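Local atomic coordinates of Rho guanine nucleotide exchange factor 3 (PDB entry 2Z0Q), a protein that activates the small GTPases RhoA and RhoB as a guanine nucleotide exchange factor, here represented by its catalytic DH domain and the PH domain that follows. Residues Asn61-Thr66 / Asn151-Pro156; Glu75-Gln80 / Gly95-Gly100; Ser158-Tyr163 / Gln192-Glu197; Leu165-Ile170 / Glu185-Ile190. All coordinates share one frame; numbering follows the deposited sequence.

Contact 1: residues Asn61-Thr66 / Asn151-Pro156; sequences NQIFGT and NFLDIP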
loop_
_atom_site.group_PDB
_atom_site.type_symbol
_atom_site.label_atom_id
_atom_site.label_comp_id
_atom_site.label_asym_id
_atom_site.label_seq_id
_atom_site.Cartn_x
_atom_site.Cartn_y
_atom_site.Cartn_z
ATOM N N ASN A 61 -1.497 -16.510 8.959
ATOM C CA ASN A 61 -0.756 -17.084 7.842
ATOM C C ASN A 61 -0.922 -16.185 6.639
ATOM O O ASN A 61 0.015 -16.015 5.856
ATOM C CB ASN A 61 -1.260 -18.484 7.481
ATOM C CG ASN A 61 -0.912 -19.520 8.530
ATOM O OD1 ASN A 61 0.193 -19.530 9.078
ATOM N ND2 ASN A 61 -1.847 -20.416 8.799
ATOM N N GLN A 62 -2.114 -15.605 6.508
ATOM C CA GLN A 62 -2.405 -14.729 5.385
ATOM C C GLN A 62 -1.726 -13.366 5.495
ATOM O O GLN A 62 -1.685 -12.607 4.524
ATOM C CB GLN A 62 -3.911 -14.513 5.241
ATOM C CG GLN A 62 -4.294 -14.025 3.846
ATOM C CD GLN A 62 -5.708 -13.494 3.763
ATOM O OE1 GLN A 62 -6.654 -14.144 4.197
ATOM N NE2 GLN A 62 -5.859 -12.304 3.199
ATOM N N ILE A 63 -1.192 -13.050 6.670
ATOM C CA ILE A 63 -0.531 -11.767 6.865
ATOM C C ILE A 63 0.997 -11.850 6.861
ATOM O O ILE A 63 1.649 -11.017 6.240
ATOM C CB ILE A 63 -1.052 -11.092 8.167
ATOM C CG1 ILE A 63 -2.512 -10.665 7.950
ATOM C CG2 ILE A 63 -0.197 -9.890 8.545
ATOM C CD1 ILE A 63 -3.181 -10.064 9.166
ATOM N N PHE A 64 1.576 -12.856 7.512
ATOM C CA PHE A 64 3.039 -12.969 7.560
ATOM C C PHE A 64 3.582 -14.153 6.758
ATOM O O PHE A 64 4.796 -14.311 6.580
ATOM C CB PHE A 64 3.514 -13.097 9.016
ATOM C CG PHE A 64 2.870 -12.125 9.956
ATOM C CD1 PHE A 64 1.536 -12.289 10.348
ATOM C CD2 PHE A 64 3.587 -11.039 10.454
ATOM C CE1 PHE A 64 0.932 -11.385 11.219
ATOM C CE2 PHE A 64 2.988 -10.129 11.329
ATOM C CZ PHE A 64 1.658 -10.306 11.710
ATOM N N GLY A 65 2.667 -14.982 6.273
ATOM C CA GLY A 65 3.048 -16.159 5.521
ATOM C C GLY A 65 3.955 -15.945 4.332
ATOM O O GLY A 65 4.940 -16.668 4.165
ATOM N N THR A 66 3.652 -14.966 3.493
ATOM C CA THR A 66 4.499 -14.758 2.330
ATOM C C THR A 66 5.796 -14.043 2.627
ATOM O O THR A 66 6.802 -14.297 1.963
ATOM C CB THR A 66 3.781 -13.989 1.236
ATOM O OG1 THR A 66 2.461 -14.519 1.069
ATOM C CG2 THR A 66 4.554 -14.143 -0.084
ATOM N N ASN A 151 1.637 -1.101 8.790
ATOM C CA ASN A 151 2.394 -0.713 7.595
ATOM C C ASN A 151 3.650 -1.503 7.252
ATOM O O ASN A 151 4.263 -1.241 6.221
ATOM C CB ASN A 151 2.770 0.774 7.660
ATOM C CG ASN A 151 3.735 1.099 8.809
ATOM O OD1 ASN A 151 4.722 0.391 9.041
ATOM N ND2 ASN A 151 3.456 2.192 9.518
ATOM N N PHE A 152 4.045 -2.452 8.099
ATOM C CA PHE A 152 5.248 -3.240 7.846
ATOM C C PHE A 152 5.074 -4.055 6.563
ATOM O O PHE A 152 6.049 -4.473 5.948
ATOM C CB PHE A 152 5.519 -4.178 9.019
ATOM C CG PHE A 152 4.609 -5.368 9.057
ATOM C CD1 PHE A 152 5.026 -6.599 8.539
ATOM C CD2 PHE A 152 3.317 -5.257 9.580
ATOM C CE1 PHE A 152 4.164 -7.709 8.538
ATOM C CE2 PHE A 152 2.445 -6.359 9.586
ATOM C CZ PHE A 152 2.874 -7.586 9.062
ATOM N N LEU A 153 3.825 -4.278 6.170
ATOM C CA LEU A 153 3.537 -5.028 4.951
ATOM C C LEU A 153 3.984 -4.264 3.707
ATOM O O LEU A 153 4.199 -4.861 2.653
ATOM C CB LEU A 153 2.041 -5.326 4.836
ATOM C CG LEU A 153 1.470 -6.350 5.823
ATOM C CD1 LEU A 153 -0.017 -6.535 5.532
ATOM C CD2 LEU A 153 2.212 -7.667 5.694
ATOM N N ASP A 154 4.098 -2.948 3.830
ATOM C CA ASP A 154 4.529 -2.127 2.715
ATOM C C ASP A 154 6.058 -2.144 2.571
ATOM O O ASP A 154 6.553 -1.708 1.547
ATOM C CB ASP A 154 4.095 -0.659 2.869
ATOM C CG ASP A 154 2.572 -0.458 2.901
ATOM O OD1 ASP A 154 1.815 -1.163 2.181
ATOM O OD2 ASP A 154 2.136 0.456 3.647
ATOM N N ILE A 155 6.803 -2.629 3.573
ATOM C CA ILE A 155 8.279 -2.645 3.491
ATOM C C ILE A 155 8.876 -3.287 2.220
ATOM O O ILE A 155 9.715 -2.676 1.535
ATOM C CB ILE A 155 8.938 -3.312 4.778
ATOM C CG1 ILE A 155 9.253 -2.226 5.809
ATOM C CG2 ILE A 155 10.241 -4.029 4.434
ATOM C CD1 ILE A 155 10.063 -2.729 7.017
ATOM N N PRO A 156 8.439 -4.503 1.859
ATOM C CA PRO A 156 9.021 -5.107 0.649
ATOM C C PRO A 156 8.738 -4.322 -0.636
ATOM O O PRO A 156 9.647 -4.086 -1.449
ATOM C CB PRO A 156 8.409 -6.514 0.620
ATOM C CG PRO A 156 8.030 -6.752 2.091
ATOM C CD PRO A 156 7.495 -5.428 2.514
#
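Phe-64 and Phe-152 meet with their rings nearly parallel, the planes inclined by 18°, yet slid so far apart that they barely overlap: the centroids lie 5.3 Å from each other. The near atoms are Phe-64 CE2 and Phe-152 CZ, 3.4 Å apart, while the two side chains as wholes run almost perpendicular. Phe-152 can reach out this way because its CG sits between the backbone N and the carbonyl carbon (chi1 76°), aiming the ring at the 61-66 segment. The same CZ also receives Ile-63, whose CG2 comes in at the ring edge, near its plane, at 3.9 Å. Within its own segment that methyl lies over one face of the Phe-64 ring, so it is shared by both aromatics. Leu-153 also takes part, its CD2 lying 3.4 Å from the carbonyl oxygen Ile-63 O. Helix 15-51 contributes Tyr-45 and Met-49 against Phe-64 and Ala-41 against Phe-152, and the ring of His-46 meets Phe-64 steeply. Were Phe-64 an alanine, the CZ end of Phe-152 would probably lose its aromatic neighbour and a gap would open beside helix 15-51. With no hydrogen bond crossing between these segments, residues 63-64 and 152-153 are joined inside the DH domain by buried apolar contact, in which shape rather than polarity sets the fit.

Contact 2: residues Glu75-Gln80 / Gly95-Gly100; sequences EELLSQ and GPILVG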
loop_
_atom_site.group_PDB
_atom_site.type_symbol
_atom_site.label_atom_id
_atom_site.label_comp_id
_atom_site.label_asym_id
_atom_site.label_seq_id
_atom_site.Cartn_x
_atom_site.Cartn_y
_atom_site.Cartn_z
ATOM N N GLU A 75 18.661 -12.114 2.083
ATOM C CA GLU A 75 19.809 -12.666 2.765
ATOM C C GLU A 75 20.813 -13.108 1.726
ATOM O O GLU A 75 22.020 -12.960 1.931
ATOM C CB GLU A 75 19.420 -13.865 3.656
ATOM C CG GLU A 75 18.531 -13.484 4.832
ATOM C CD GLU A 75 18.105 -14.697 5.669
ATOM O OE1 GLU A 75 17.445 -15.608 5.122
ATOM O OE2 GLU A 75 18.440 -14.722 6.874
ATOM N N GLU A 76 20.326 -13.658 0.612
ATOM C CA GLU A 76 21.231 -14.096 -0.439
ATOM C C GLU A 76 21.954 -12.895 -1.033
ATOM O O GLU A 76 23.153 -12.959 -1.254
ATOM C CB GLU A 76 20.485 -14.823 -1.554
ATOM C CG GLU A 76 21.397 -15.301 -2.673
ATOM C CD GLU A 76 22.381 -16.343 -2.206
ATOM O OE1 GLU A 76 22.009 -17.159 -1.333
ATOM O OE2 GLU A 76 23.519 -16.374 -2.706
ATOM N N LEU A 77 21.244 -11.802 -1.290
ATOM C CA LEU A 77 21.941 -10.656 -1.875
ATOM C C LEU A 77 22.967 -10.115 -0.879
ATOM O O LEU A 77 24.113 -9.845 -1.221
ATOM C CB LEU A 77 20.954 -9.558 -2.276
ATOM C CG LEU A 77 21.653 -8.277 -2.732
ATOM C CD1 LEU A 77 22.574 -8.554 -3.905
ATOM C CD2 LEU A 77 20.588 -7.227 -3.034
ATOM N N LEU A 78 22.552 -9.937 0.363
ATOM C CA LEU A 78 23.469 -9.436 1.382
ATOM C C LEU A 78 24.728 -10.296 1.509
ATOM O O LEU A 78 25.837 -9.786 1.580
ATOM C CB LEU A 78 22.735 -9.358 2.709
ATOM C CG LEU A 78 23.508 -8.787 3.905
ATOM C CD1 LEU A 78 23.969 -7.379 3.592
ATOM C CD2 LEU A 78 22.590 -8.791 5.125
ATOM N N SER A 79 24.545 -11.614 1.558
ATOM C CA SER A 79 25.656 -12.530 1.686
ATOM C C SER A 79 26.651 -12.346 0.547
ATOM O O SER A 79 27.860 -12.330 0.769
ATOM C CB SER A 79 25.131 -13.979 1.711
ATOM O OG SER A 79 26.209 -14.888 1.719
ATOM N N GLN A 80 26.144 -12.201 -0.675
ATOM C CA GLN A 80 27.009 -12.013 -1.830
ATOM C C GLN A 80 27.750 -10.670 -1.805
ATOM O O GLN A 80 28.939 -10.600 -2.151
ATOM C CB GLN A 80 26.195 -12.153 -3.124
ATOM C CG GLN A 80 25.848 -13.617 -3.445
ATOM C CD GLN A 80 25.088 -13.760 -4.735
ATOM O OE1 GLN A 80 25.507 -13.249 -5.774
ATOM N NE2 GLN A 80 23.968 -14.475 -4.689
ATOM N N GLY A 95 28.246 -5.031 -9.980
ATOM C CA GLY A 95 27.424 -5.298 -11.154
ATOM C C GLY A 95 27.038 -6.750 -11.391
ATOM O O GLY A 95 25.849 -7.051 -11.476
ATOM N N PRO A 96 28.023 -7.651 -11.536
ATOM C CA PRO A 96 27.773 -9.083 -11.766
ATOM C C PRO A 96 26.849 -9.691 -10.728
ATOM O O PRO A 96 25.926 -10.439 -11.050
ATOM C CB PRO A 96 29.163 -9.681 -11.743
ATOM C CG PRO A 96 29.998 -8.543 -12.410
ATOM C CD PRO A 96 29.460 -7.320 -11.700
ATOM N N ILE A 97 27.075 -9.346 -9.456
ATOM C CA ILE A 97 26.219 -9.881 -8.405
ATOM C C ILE A 97 24.752 -9.449 -8.571
ATOM O O ILE A 97 23.837 -10.256 -8.417
ATOM C CB ILE A 97 26.727 -9.410 -7.009
ATOM C CG1 ILE A 97 27.980 -10.196 -6.618
ATOM C CG2 ILE A 97 25.589 -9.587 -5.952
ATOM C CD1 ILE A 97 28.636 -9.698 -5.299
ATOM N N LEU A 98 24.522 -8.159 -8.857
ATOM C CA LEU A 98 23.158 -7.671 -9.009
ATOM C C LEU A 98 22.483 -8.326 -10.213
ATOM O O LEU A 98 21.377 -8.805 -10.102
ATOM C CB LEU A 98 23.145 -6.140 -9.168
ATOM C CG LEU A 98 23.431 -5.470 -7.814
ATOM C CD1 LEU A 98 23.855 -4.023 -8.017
ATOM C CD2 LEU A 98 22.186 -5.567 -6.946
ATOM N N VAL A 99 23.164 -8.330 -11.347
ATOM C CA VAL A 99 22.591 -8.951 -12.531
ATOM C C VAL A 99 22.252 -10.437 -12.291
ATOM O O VAL A 99 21.204 -10.913 -12.709
ATOM C CB VAL A 99 23.531 -8.799 -13.715
ATOM C CG1 VAL A 99 23.001 -9.661 -14.919
ATOM C CG2 VAL A 99 23.554 -7.299 -14.138
ATOM N N GLY A 100 23.121 -11.165 -11.592
ATOM C CA GLY A 100 22.801 -12.567 -11.327
ATOM C C GLY A 100 21.707 -12.789 -10.300
ATOM O O GLY A 100 21.022 -13.823 -10.304
HETATM O O HOH W 1 24.276 -12.842 -7.911
#
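Ile-97 turns CG1 anti to its carbonyl carbon (chi1 -75°), an arrangement that sets CG2 and CD1 against two different parts of helix 67-84. CG2 lies 3.8 Å from Leu-77 CD1, a methyl delivered by a side chain whose CG is anti to the backbone N (chi1 173°). CD1 instead rests on the main chain, 3.3 Å from Gln-80 O. Gln-80 and Ile-97 lie alongside, pointing opposite ways, and the amide oxygen Gln-80 OE1 comes within 3.7 Å of Ile-97 CG2. Leu-98 adds a looser touch through CD2 to the same Leu-77 methyl. The polar ends of the glutamine are both engaged: NE2 donates to Glu-76 OE2 over 2.8 Å, one helical turn back, using the anti lone pair of the carboxylate, and OE1 accepts from a water that also donates to Ile-97 O at 2.7 Å. That water bridges the two helices beside their apolar contacts, though its distance to OE1 is unusually short; the bond to Glu-76 is likely to limit rotation of the amide. Leu-77 continues onto Glu-31 of helix 15-51, and Leu-98 onto Leu-184 of helix 180-213. The axes of segments 75-80 and 95-100 run antiparallel at 164° and 10.5 Å apart, as befits neighbouring helices in the elongated helical bundle of a DH domain.

Contact 3: residues Ser158-Tyr163 / Gln192-Glu197; sequences SRLVKY and QGIVAE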
loop_
_atom_site.group_PDB
_atom_site.type_symbol
_atom_site.label_atom_id
_atom_site.label_comp_id
_atom_site.label_asym_id
_atom_site.label_seq_id
_atom_site.Cartn_x
_atom_site.Cartn_y
_atom_site.Cartn_z
ATOM N N SER A 158 8.108 -1.214 -0.885
ATOM C CA SER A 158 8.869 0.045 -0.833
ATOM C C SER A 158 10.313 -0.177 -1.213
ATOM O O SER A 158 10.939 0.672 -1.866
ATOM C CB SER A 158 8.796 0.679 0.563
ATOM O OG SER A 158 7.470 1.067 0.852
ATOM N N ARG A 159 10.862 -1.319 -0.792
ATOM C CA ARG A 159 12.237 -1.595 -1.143
ATOM C C ARG A 159 12.338 -1.816 -2.664
ATOM O O ARG A 159 13.215 -1.277 -3.302
ATOM C CB ARG A 159 12.760 -2.827 -0.387
ATOM C CG ARG A 159 14.179 -3.227 -0.796
ATOM C CD ARG A 159 15.185 -2.377 -0.074
ATOM N NE ARG A 159 16.568 -2.798 -0.264
ATOM C CZ ARG A 159 17.601 -2.016 0.014
ATOM N NH1 ARG A 159 17.384 -0.787 0.511
ATOM N NH2 ARG A 159 18.825 -2.411 -0.299
ATOM N N LEU A 160 11.441 -2.616 -3.234
ATOM C CA LEU A 160 11.503 -2.879 -4.671
ATOM C C LEU A 160 11.497 -1.578 -5.478
ATOM O O LEU A 160 12.285 -1.392 -6.388
ATOM C CB LEU A 160 10.322 -3.746 -5.101
ATOM C CG LEU A 160 10.304 -4.060 -6.581
ATOM C CD1 LEU A 160 11.330 -5.147 -6.890
ATOM C CD2 LEU A 160 8.886 -4.532 -6.941
ATOM N N VAL A 161 10.581 -0.689 -5.125
ATOM C CA VAL A 161 10.417 0.586 -5.810
ATOM C C VAL A 161 11.644 1.473 -5.732
ATOM O O VAL A 161 11.896 2.278 -6.640
ATOM C CB VAL A 161 9.151 1.318 -5.233
ATOM C CG1 VAL A 161 9.199 2.836 -5.467
ATOM C CG2 VAL A 161 7.927 0.711 -5.834
ATOM N N LYS A 162 12.415 1.293 -4.663
ATOM C CA LYS A 162 13.603 2.078 -4.402
ATOM C C LYS A 162 14.861 1.526 -5.054
ATOM O O LYS A 162 15.875 2.216 -5.116
ATOM C CB LYS A 162 13.831 2.193 -2.886
ATOM C CG LYS A 162 14.698 3.388 -2.496
ATOM C CD LYS A 162 14.766 3.560 -0.962
ATOM C CE LYS A 162 15.732 4.683 -0.578
ATOM N NZ LYS A 162 15.947 4.686 0.893
ATOM N N TYR A 163 14.821 0.309 -5.613
ATOM C CA TYR A 163 16.077 -0.212 -6.160
ATOM C C TYR A 163 16.672 0.649 -7.299
ATOM O O TYR A 163 17.876 0.859 -7.355
ATOM C CB TYR A 163 15.924 -1.672 -6.636
ATOM C CG TYR A 163 16.089 -2.709 -5.535
ATOM C CD1 TYR A 163 17.247 -2.739 -4.746
ATOM C CD2 TYR A 163 15.103 -3.669 -5.293
ATOM C CE1 TYR A 163 17.419 -3.682 -3.752
ATOM C CE2 TYR A 163 15.263 -4.607 -4.313
ATOM C CZ TYR A 163 16.424 -4.617 -3.532
ATOM O OH TYR A 163 16.583 -5.542 -2.517
ATOM N N GLN A 192 13.374 -1.584 -13.409
ATOM C CA GLN A 192 12.318 -0.651 -13.786
ATOM C C GLN A 192 11.175 -1.400 -14.474
ATOM O O GLN A 192 9.986 -1.086 -14.246
ATOM C CB GLN A 192 12.851 0.436 -14.697
ATOM C CG GLN A 192 13.776 1.395 -13.938
ATOM C CD GLN A 192 14.415 2.402 -14.851
ATOM O OE1 GLN A 192 15.090 2.025 -15.809
ATOM N NE2 GLN A 192 14.194 3.688 -14.575
ATOM N N GLY A 193 11.537 -2.376 -15.306
ATOM C CA GLY A 193 10.538 -3.182 -15.985
ATOM C C GLY A 193 9.708 -4.051 -15.036
ATOM O O GLY A 193 8.501 -4.222 -15.213
ATOM N N ILE A 194 10.356 -4.595 -14.022
ATOM C CA ILE A 194 9.715 -5.456 -13.049
ATOM C C ILE A 194 8.714 -4.624 -12.239
ATOM O O ILE A 194 7.569 -5.031 -12.037
ATOM C CB ILE A 194 10.777 -6.091 -12.081
ATOM C CG1 ILE A 194 11.580 -7.168 -12.833
ATOM C CG2 ILE A 194 10.092 -6.777 -10.882
ATOM C CD1 ILE A 194 12.855 -7.619 -12.127
ATOM N N VAL A 195 9.172 -3.457 -11.781
ATOM C CA VAL A 195 8.313 -2.583 -10.951
ATOM C C VAL A 195 7.081 -2.093 -11.701
ATOM O O VAL A 195 5.959 -2.128 -11.181
ATOM C CB VAL A 195 9.110 -1.351 -10.433
ATOM C CG1 VAL A 195 8.147 -0.325 -9.741
ATOM C CG2 VAL A 195 10.192 -1.827 -9.506
ATOM N N ALA A 196 7.290 -1.672 -12.939
ATOM C CA ALA A 196 6.204 -1.158 -13.756
ATOM C C ALA A 196 5.134 -2.221 -13.956
ATOM O O ALA A 196 3.925 -1.931 -13.856
ATOM C CB ALA A 196 6.750 -0.684 -15.113
ATOM N N GLU A 197 5.564 -3.453 -14.208
ATOM C CA GLU A 197 4.637 -4.550 -14.418
ATOM C C GLU A 197 3.902 -4.921 -13.125
ATOM O O GLU A 197 2.682 -5.138 -13.132
ATOM C CB GLU A 197 5.372 -5.786 -14.949
ATOM C CG GLU A 197 4.453 -6.938 -15.302
ATOM C CD GLU A 197 3.354 -6.519 -16.278
ATOM O OE1 GLU A 197 3.618 -5.711 -17.198
ATOM O OE2 GLU A 197 2.213 -6.995 -16.126
#
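This is an apolar helix-to-helix contact in the all-helical DH domain, where helix 155-172 packs against the long helix 180-213 that runs on toward the PH domain. The two short segments travel in roughly opposite directions, their axes 9.3 Å apart at 137°, and come together most closely at Val-161 and Val-195, whose CA atoms are 6.4 Å apart. Val-195 is the hub, with each of its methyls assigned to a different neighbour. CG2, anti to the carbonyl carbon, meets the branch point of Leu-160 at CG, 3.7 Å away, and also approaches the main-chain oxygen of that residue. Here the leucine and valine side chains pass flank to flank, each heading toward the other's helix. The leucine gets there with CG anti to its backbone N (chi1 180°), and it goes on to touch Ile-198 farther along helix 180-213. Ile-194 adds a marginal contact to Leu-160. Behind the contact, Arg-159 forms a salt bridge with Glu-31 of helix 15-51, and Tyr-163 OH is hydrogen-bonded to the same carboxylate, so helix 155-172 is held on that side by polar bonds. Toward the exposed margin, Val-161 crosses Val-195 at about a right angle, its CG2 lying 4.0 Å from Val-195 CG1.

Contact 4: residues Leu165-Ile170 / Glu185-Ile190; sequences LLLREI and EEAINI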
loop_
_atom_site.group_PDB
_atom_site.type_symbol
_atom_site.label_atom_id
_atom_site.label_comp_id
_atom_site.label_asym_id
_atom_site.label_seq_id
_atom_site.Cartn_x
_atom_site.Cartn_y
_atom_site.Cartn_z
ATOM N N LEU A 165 16.634 3.834 -7.750
ATOM C CA LEU A 165 17.280 4.989 -7.118
ATOM C C LEU A 165 18.614 4.584 -6.468
ATOM O O LEU A 165 19.636 5.247 -6.637
ATOM C CB LEU A 165 16.325 5.569 -6.044
ATOM C CG LEU A 165 16.806 6.753 -5.184
ATOM C CD1 LEU A 165 15.555 7.439 -4.506
ATOM C CD2 LEU A 165 17.777 6.284 -4.137
ATOM N N LEU A 166 18.587 3.472 -5.739
ATOM C CA LEU A 166 19.785 3.014 -5.032
ATOM C C LEU A 166 20.889 2.548 -5.971
ATOM O O LEU A 166 22.064 2.855 -5.752
ATOM C CB LEU A 166 19.414 1.869 -4.078
ATOM C CG LEU A 166 18.472 2.149 -2.932
ATOM C CD1 LEU A 166 18.001 0.769 -2.291
ATOM C CD2 LEU A 166 19.237 3.004 -1.903
ATOM N N LEU A 167 20.524 1.783 -7.009
ATOM C CA LEU A 167 21.542 1.325 -7.943
ATOM C C LEU A 167 22.040 2.501 -8.799
ATOM O O LEU A 167 23.189 2.524 -9.176
ATOM C CB LEU A 167 20.990 0.225 -8.862
ATOM C CG LEU A 167 20.453 -0.983 -8.101
ATOM C CD1 LEU A 167 20.200 -2.147 -9.114
ATOM C CD2 LEU A 167 21.438 -1.417 -7.020
ATOM N N ARG A 168 21.167 3.467 -9.120
ATOM C CA ARG A 168 21.636 4.593 -9.912
ATOM C C ARG A 168 22.617 5.485 -9.100
ATOM O O ARG A 168 23.495 6.133 -9.662
ATOM C CB ARG A 168 20.434 5.424 -10.465
ATOM C CG ARG A 168 20.886 6.352 -11.563
ATOM C CD ARG A 168 19.717 7.101 -12.216
ATOM N NE ARG A 168 18.724 6.206 -12.794
ATOM C CZ ARG A 168 17.516 5.950 -12.277
ATOM N NH1 ARG A 168 17.096 6.504 -11.137
ATOM N NH2 ARG A 168 16.689 5.143 -12.937
ATOM N N GLU A 169 22.444 5.516 -7.780
ATOM C CA GLU A 169 23.349 6.286 -6.902
ATOM C C GLU A 169 24.749 5.638 -7.028
ATOM O O GLU A 169 25.752 6.348 -7.049
ATOM C CB GLU A 169 22.829 6.272 -5.470
ATOM C CG GLU A 169 23.766 7.001 -4.440
ATOM C CD GLU A 169 23.978 8.470 -4.809
ATOM O OE1 GLU A 169 23.063 9.052 -5.442
ATOM O OE2 GLU A 169 25.025 9.057 -4.440
ATOM N N ILE A 170 24.835 4.302 -7.126
ATOM C CA ILE A 170 26.143 3.674 -7.344
ATOM C C ILE A 170 26.669 4.010 -8.760
ATOM O O ILE A 170 27.826 4.403 -8.956
ATOM C CB ILE A 170 26.082 2.136 -7.216
ATOM C CG1 ILE A 170 25.450 1.743 -5.869
ATOM C CG2 ILE A 170 27.487 1.566 -7.368
ATOM C CD1 ILE A 170 25.141 0.224 -5.740
ATOM N N GLU A 185 23.652 -0.305 -15.365
ATOM C CA GLU A 185 22.619 0.189 -16.287
ATOM C C GLU A 185 21.625 -0.962 -16.586
ATOM O O GLU A 185 20.409 -0.752 -16.669
ATOM C CB GLU A 185 23.277 0.710 -17.583
ATOM C CG GLU A 185 24.028 2.021 -17.321
ATOM C CD GLU A 185 24.955 2.466 -18.445
ATOM O OE1 GLU A 185 25.200 1.666 -19.377
ATOM O OE2 GLU A 185 25.452 3.633 -18.379
ATOM N N GLU A 186 22.152 -2.169 -16.740
ATOM C CA GLU A 186 21.293 -3.308 -17.002
ATOM C C GLU A 186 20.356 -3.603 -15.829
ATOM O O GLU A 186 19.161 -3.730 -15.996
ATOM C CB GLU A 186 22.137 -4.539 -17.355
ATOM C CG GLU A 186 21.338 -5.848 -17.305
ATOM C CD GLU A 186 22.152 -7.118 -17.671
ATOM O OE1 GLU A 186 23.378 -7.042 -17.805
ATOM O OE2 GLU A 186 21.515 -8.219 -17.811
ATOM N N ALA A 187 20.925 -3.677 -14.619
ATOM C CA ALA A 187 20.132 -3.970 -13.454
ATOM C C ALA A 187 19.029 -2.939 -13.243
ATOM O O ALA A 187 17.911 -3.290 -12.876
ATOM C CB ALA A 187 21.057 -4.047 -12.209
ATOM N N ILE A 188 19.379 -1.677 -13.422
ATOM C CA ILE A 188 18.402 -0.619 -13.236
ATOM C C ILE A 188 17.266 -0.800 -14.246
ATOM O O ILE A 188 16.088 -0.787 -13.883
ATOM C CB ILE A 188 19.063 0.758 -13.426
ATOM C CG1 ILE A 188 20.021 1.036 -12.259
ATOM C CG2 ILE A 188 17.982 1.852 -13.481
ATOM C CD1 ILE A 188 21.021 2.126 -12.555
ATOM N N ASN A 189 17.606 -0.995 -15.511
ATOM C CA ASN A 189 16.550 -1.160 -16.552
ATOM C C ASN A 189 15.654 -2.342 -16.284
ATOM O O ASN A 189 14.413 -2.273 -16.435
ATOM C CB ASN A 189 17.153 -1.380 -17.936
ATOM C CG ASN A 189 16.128 -1.199 -19.051
ATOM O OD1 ASN A 189 15.799 -0.068 -19.398
ATOM N ND2 ASN A 189 15.594 -2.312 -19.598
ATOM N N ILE A 190 16.259 -3.450 -15.906
ATOM C CA ILE A 190 15.470 -4.652 -15.651
ATOM C C ILE A 190 14.496 -4.449 -14.465
ATOM O O ILE A 190 13.333 -4.828 -14.542
ATOM C CB ILE A 190 16.387 -5.831 -15.355
ATOM C CG1 ILE A 190 17.231 -6.131 -16.592
ATOM C CG2 ILE A 190 15.554 -7.061 -14.906
ATOM C CD1 ILE A 190 16.462 -6.498 -17.855
#
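Segments 165-170 and 185-190 run antiparallel at 164° with their axes 9.4 Å apart, and Leu-167 faces Ile-188 where the CA atoms approach to 6.5 Å. They belong to successive helices of the DH helical bundle, close to the loop that joins helix 155-172 to helix 180-213. Ile-188 has the largest share of any residue. Its CG1, anti to the carbonyl carbon (chi1 -70°), leads inward and presses on Leu-167 CB at 3.6 Å, and the terminal CD1 continues to the backbone of the next residue, 3.7 Å from Arg-168 CA. Leu-167 in turn extends CD1 to Ala-187 CB at 3.7 Å, so it meets two consecutive residues, Ala-187 and Ile-188. Leu-167 also reaches Leu-98 of helix 95-101 and Ile-191, and Ile-188 touches Leu-171, making the site a junction of three helices. A serine replacing Ile-188 would probably open a gap over Leu-167 CB and the Arg-168 backbone and leave the arginine NH2 without its apolar neighbour. At the margin Arg-168 crosses Ile-188 at about a right angle: its chain bends at chi3 (-59°) and brings the guanidinium nitrogen NH2 obliquely to Ile-188 CG2, 3.6 Å away.

All four contacts belong to the DH domain and illustrate how an elongated helical bundle is tied together at successive levels. The chain leading into and along helix 155-172 serves contacts 1, 3 and 4 in that order, and helix 180-213 joins it in the last two, whose centres are about 11 Å apart. Because these two helices are antiparallel, contact 4 lies nearer their connecting loop and contact 3 spans a longer excursion of chain around it. Contact 2, its centre about 13 Å from that of contact 4, touches it where Leu-98 meets Leu-167 and Ala-187, bringing helix 95-101 into the same core. The centres of contacts 1 and 4 stand about 26 Å apart, and the segments of contact 1 enclose those of contact 2 in sequence. Together they connect early and late helices of the exchange-factor domain.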